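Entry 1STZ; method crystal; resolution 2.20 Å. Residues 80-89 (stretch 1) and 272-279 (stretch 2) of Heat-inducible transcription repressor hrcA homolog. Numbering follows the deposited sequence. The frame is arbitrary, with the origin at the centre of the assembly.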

# COMPACT_ATOMS: atom_id res chain seq x y z
N THR A 80 -26.50 17.55 18.20
CA THR A 80 -26.70 16.59 19.27
C THR A 80 -26.44 15.20 18.76
O THR A 80 -26.16 15.02 17.59
CB THR A 80 -28.14 16.69 19.80
OG1 THR A 80 -29.04 16.30 18.76
CG2 THR A 80 -28.52 18.13 20.14
N ASP A 81 -26.54 14.21 19.63
CA ASP A 81 -26.45 12.81 19.19
C ASP A 81 -27.54 12.49 18.19
O ASP A 81 -27.34 11.70 17.27
CB ASP A 81 -26.52 11.84 20.37
CG ASP A 81 -25.28 11.91 21.25
OD1 ASP A 81 -24.26 12.48 20.81
OD2 ASP A 81 -25.23 11.43 22.41
N LYS A 82 -28.71 13.11 18.35
CA LYS A 82 -29.80 12.92 17.40
C LYS A 82 -29.43 13.48 16.02
O LYS A 82 -29.69 12.86 15.00
CB LYS A 82 -31.08 13.57 17.94
CG LYS A 82 -32.31 13.20 17.15
CD LYS A 82 -33.48 14.01 17.60
CE LYS A 82 -34.77 13.55 16.97
NZ LYS A 82 -35.88 14.47 17.37
N GLY A 83 -28.80 14.65 16.00
CA GLY A 83 -28.34 15.23 14.76
C GLY A 83 -27.24 14.45 14.09
O GLY A 83 -27.20 14.36 12.87
N LEU A 84 -26.35 13.88 14.88
CA LEU A 84 -25.32 13.01 14.33
C LEU A 84 -25.93 11.75 13.70
O LEU A 84 -25.50 11.33 12.65
CB LEU A 84 -24.28 12.63 15.37
CG LEU A 84 -23.47 13.82 15.87
CD1 LEU A 84 -22.64 13.39 17.10
CD2 LEU A 84 -22.58 14.37 14.78
N ARG A 85 -26.93 11.17 14.36
CA ARG A 85 -27.64 9.99 13.85
C ARG A 85 -28.35 10.34 12.56
O ARG A 85 -28.30 9.59 11.61
CB ARG A 85 -28.63 9.46 14.88
CG ARG A 85 -29.66 8.42 14.42
CD ARG A 85 -29.14 7.16 13.76
NE ARG A 85 -28.31 6.35 14.65
CZ ARG A 85 -27.76 5.20 14.33
NH1 ARG A 85 -27.94 4.65 13.13
NH2 ARG A 85 -27.04 4.56 15.23
N PHE A 86 -29.00 11.50 12.51
CA PHE A 86 -29.69 11.94 11.29
C PHE A 86 -28.68 12.01 10.15
O PHE A 86 -28.95 11.52 9.08
CB PHE A 86 -30.36 13.30 11.50
CG PHE A 86 -30.92 13.89 10.23
CD1 PHE A 86 -32.21 13.58 9.83
CD2 PHE A 86 -30.14 14.72 9.43
CE1 PHE A 86 -32.73 14.12 8.64
CE2 PHE A 86 -30.65 15.26 8.26
CZ PHE A 86 -31.94 14.96 7.87
N TYR A 87 -27.52 12.61 10.41
CA TYR A 87 -26.48 12.77 9.39
C TYR A 87 -26.04 11.41 8.86
O TYR A 87 -26.03 11.19 7.66
CB TYR A 87 -25.28 13.53 9.94
CG TYR A 87 -24.08 13.59 9.03
CD1 TYR A 87 -24.01 14.51 7.99
CD2 TYR A 87 -23.01 12.72 9.21
CE1 TYR A 87 -22.89 14.56 7.14
CE2 TYR A 87 -21.89 12.76 8.38
CZ TYR A 87 -21.83 13.68 7.35
OH TYR A 87 -20.72 13.71 6.53
N TYR A 88 -25.70 10.50 9.77
CA TYR A 88 -25.29 9.13 9.39
C TYR A 88 -26.33 8.42 8.51
O TYR A 88 -25.96 7.79 7.51
CB TYR A 88 -25.02 8.29 10.64
CG TYR A 88 -24.69 6.84 10.38
CD1 TYR A 88 -23.45 6.46 9.90
CD2 TYR A 88 -25.63 5.84 10.61
CE1 TYR A 88 -23.15 5.11 9.64
CE2 TYR A 88 -25.34 4.51 10.37
CZ TYR A 88 -24.10 4.15 9.89
OH TYR A 88 -23.82 2.82 9.65
N GLU A 89 -27.60 8.48 8.89
CA GLU A 89 -28.67 7.82 8.13
C GLU A 89 -28.76 8.37 6.70
O GLU A 89 -29.01 7.62 5.77
CB GLU A 89 -30.03 8.00 8.82
CG GLU A 89 -30.19 7.22 10.12
CD GLU A 89 -30.12 5.72 9.92
OE1 GLU A 89 -30.80 5.19 9.01
OE2 GLU A 89 -29.38 5.05 10.67
N THR A 272 -23.47 -1.98 12.43
CA THR A 272 -24.17 -0.82 13.00
C THR A 272 -23.19 0.18 13.59
O THR A 272 -22.00 -0.13 13.83
CB THR A 272 -25.16 -1.24 14.13
OG1 THR A 272 -24.45 -1.92 15.17
CG2 THR A 272 -26.23 -2.26 13.67
N VAL A 273 -23.70 1.37 13.86
CA VAL A 273 -22.99 2.35 14.67
C VAL A 273 -23.83 2.72 15.88
O VAL A 273 -25.04 2.78 15.80
CB VAL A 273 -22.59 3.62 13.84
CG1 VAL A 273 -23.81 4.51 13.54
CG2 VAL A 273 -21.53 4.39 14.57
N ARG A 274 -23.18 2.90 17.02
CA ARG A 274 -23.82 3.44 18.22
C ARG A 274 -23.10 4.76 18.52
O ARG A 274 -21.90 4.77 18.71
CB ARG A 274 -23.70 2.47 19.39
CG ARG A 274 -24.64 1.27 19.20
CD ARG A 274 -24.60 0.30 20.35
NE ARG A 274 -25.57 -0.77 20.21
CZ ARG A 274 -26.88 -0.67 20.46
NH1 ARG A 274 -27.43 0.47 20.91
NH2 ARG A 274 -27.64 -1.73 20.28
N ILE A 275 -23.86 5.85 18.51
CA ILE A 275 -23.35 7.20 18.67
C ILE A 275 -23.73 7.72 20.05
O ILE A 275 -24.90 7.72 20.42
CB ILE A 275 -23.91 8.13 17.54
CG1 ILE A 275 -23.44 7.65 16.17
CG2 ILE A 275 -23.49 9.57 17.74
CD1 ILE A 275 -24.26 8.16 15.01
N GLY A 276 -22.73 8.17 20.80
CA GLY A 276 -22.95 8.83 22.09
C GLY A 276 -23.83 8.06 23.07
O GLY A 276 -23.48 6.97 23.53
N ARG A 277 -24.99 8.61 23.38
CA ARG A 277 -25.91 7.96 24.29
C ARG A 277 -26.37 6.56 23.86
O ARG A 277 -26.80 5.76 24.69
CB ARG A 277 -27.13 8.85 24.56
CG ARG A 277 -27.67 9.65 23.38
CD ARG A 277 -28.38 8.82 22.32
NE ARG A 277 -29.04 9.63 21.29
CZ ARG A 277 -30.21 10.23 21.41
NH1 ARG A 277 -30.92 10.15 22.55
NH2 ARG A 277 -30.69 10.93 20.37
N GLU A 278 -26.29 6.27 22.56
CA GLU A 278 -26.68 4.95 22.05
C GLU A 278 -25.77 3.82 22.59
O GLU A 278 -26.19 2.67 22.66
CB GLU A 278 -26.71 4.94 20.52
CG GLU A 278 -27.76 5.87 19.88
CD GLU A 278 -27.55 6.08 18.37
OE1 GLU A 278 -28.33 6.81 17.72
OE2 GLU A 278 -26.59 5.49 17.80
N ILE A 279 -24.57 4.17 23.03
CA ILE A 279 -23.60 3.20 23.54
C ILE A 279 -24.07 2.54 24.84
O ILE A 279 -23.91 1.34 25.03
CB ILE A 279 -22.20 3.87 23.71
CG1 ILE A 279 -21.67 4.28 22.34
CG2 ILE A 279 -21.20 2.92 24.40
CD1 ILE A 279 -20.30 4.92 22.37
O HOH W 1 -28.87 9.23 18.44

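Helix 81-89 packs against strand 272-275 and the turn that follows it, the two axes running nearly antiparallel (159°) and approaching to 9.3 Å; about 490 Å² is buried between the stretches. Ile275, Asp81 and Arg85 are the residues most covered.

Ile275, near the middle of the contact, points its CA-CB bond toward the helix and supplies apolar surface to it. Its CG2 lies 4.0 Å from CB of Leu84, while its CD1 reaches CA of Arg85 at 4.0 Å and CB of Tyr88 at 4.4 Å. The same CD1 sits over one face of the Arg85 guanidinium, leaving the edge of that group free for polar partners. Two residues back along the strand, Val273 also faces the helix: its CG1 stands 3.6 Å from the centroid of the Tyr88 ring and 14° off the ring normal, a CH-pi contact over the ring face. Arg274, between them, points away.

The CA-CB bond of Arg85 points sideways to the second stretch, but p rotamers at chi2 and chi3 bring the end of the side chain nearer to it. There it forms a two-pronged salt bridge with Glu278: NE donates to OE1 of Glu278 at 3.1 Å, and NH2 donates to OE2 of Glu278 at 2.8 Å with a nearly straight angle of 174°. NH2 also makes a weak hydrogen bond to O of Val273 (2.7 Å, 130°), so the arginine ties together strand backbone and 3-10 segment. Its remaining nitrogen, NH1, turns back to its own helix and bridges to OE2 of Glu89 at 2.9 Å. Glu278 is held from its own side as well, since N of Ile275 donates to OE2 of Glu278 at 2.8 Å.

Asp81, in the first turn of the helix, meets the turn after the strand. N of Arg277 donates to OD2 of Asp81 at 3.0 Å and 163°. That carboxylate oxygen also lies 3.5 Å from CA of Gly276, where an ideal CB would come within 2.1 Å of it; the positive phi of Gly276 (52°) independently favours glycine. The charges of Arg277 and Asp81 are merely near each other: NE of Arg277 is 4.4 Å from OD2 of Asp81, which lies well out of the guanidinium plane, so no N-H points at it. Water 1 links this end of the contact to the Arg85-Glu278 bridge, accepting from NE of Arg277 (2.9 Å) and donating to OE1 of Glu278 (2.6 Å) and, weakly, to O of Asp81 (3.1 Å).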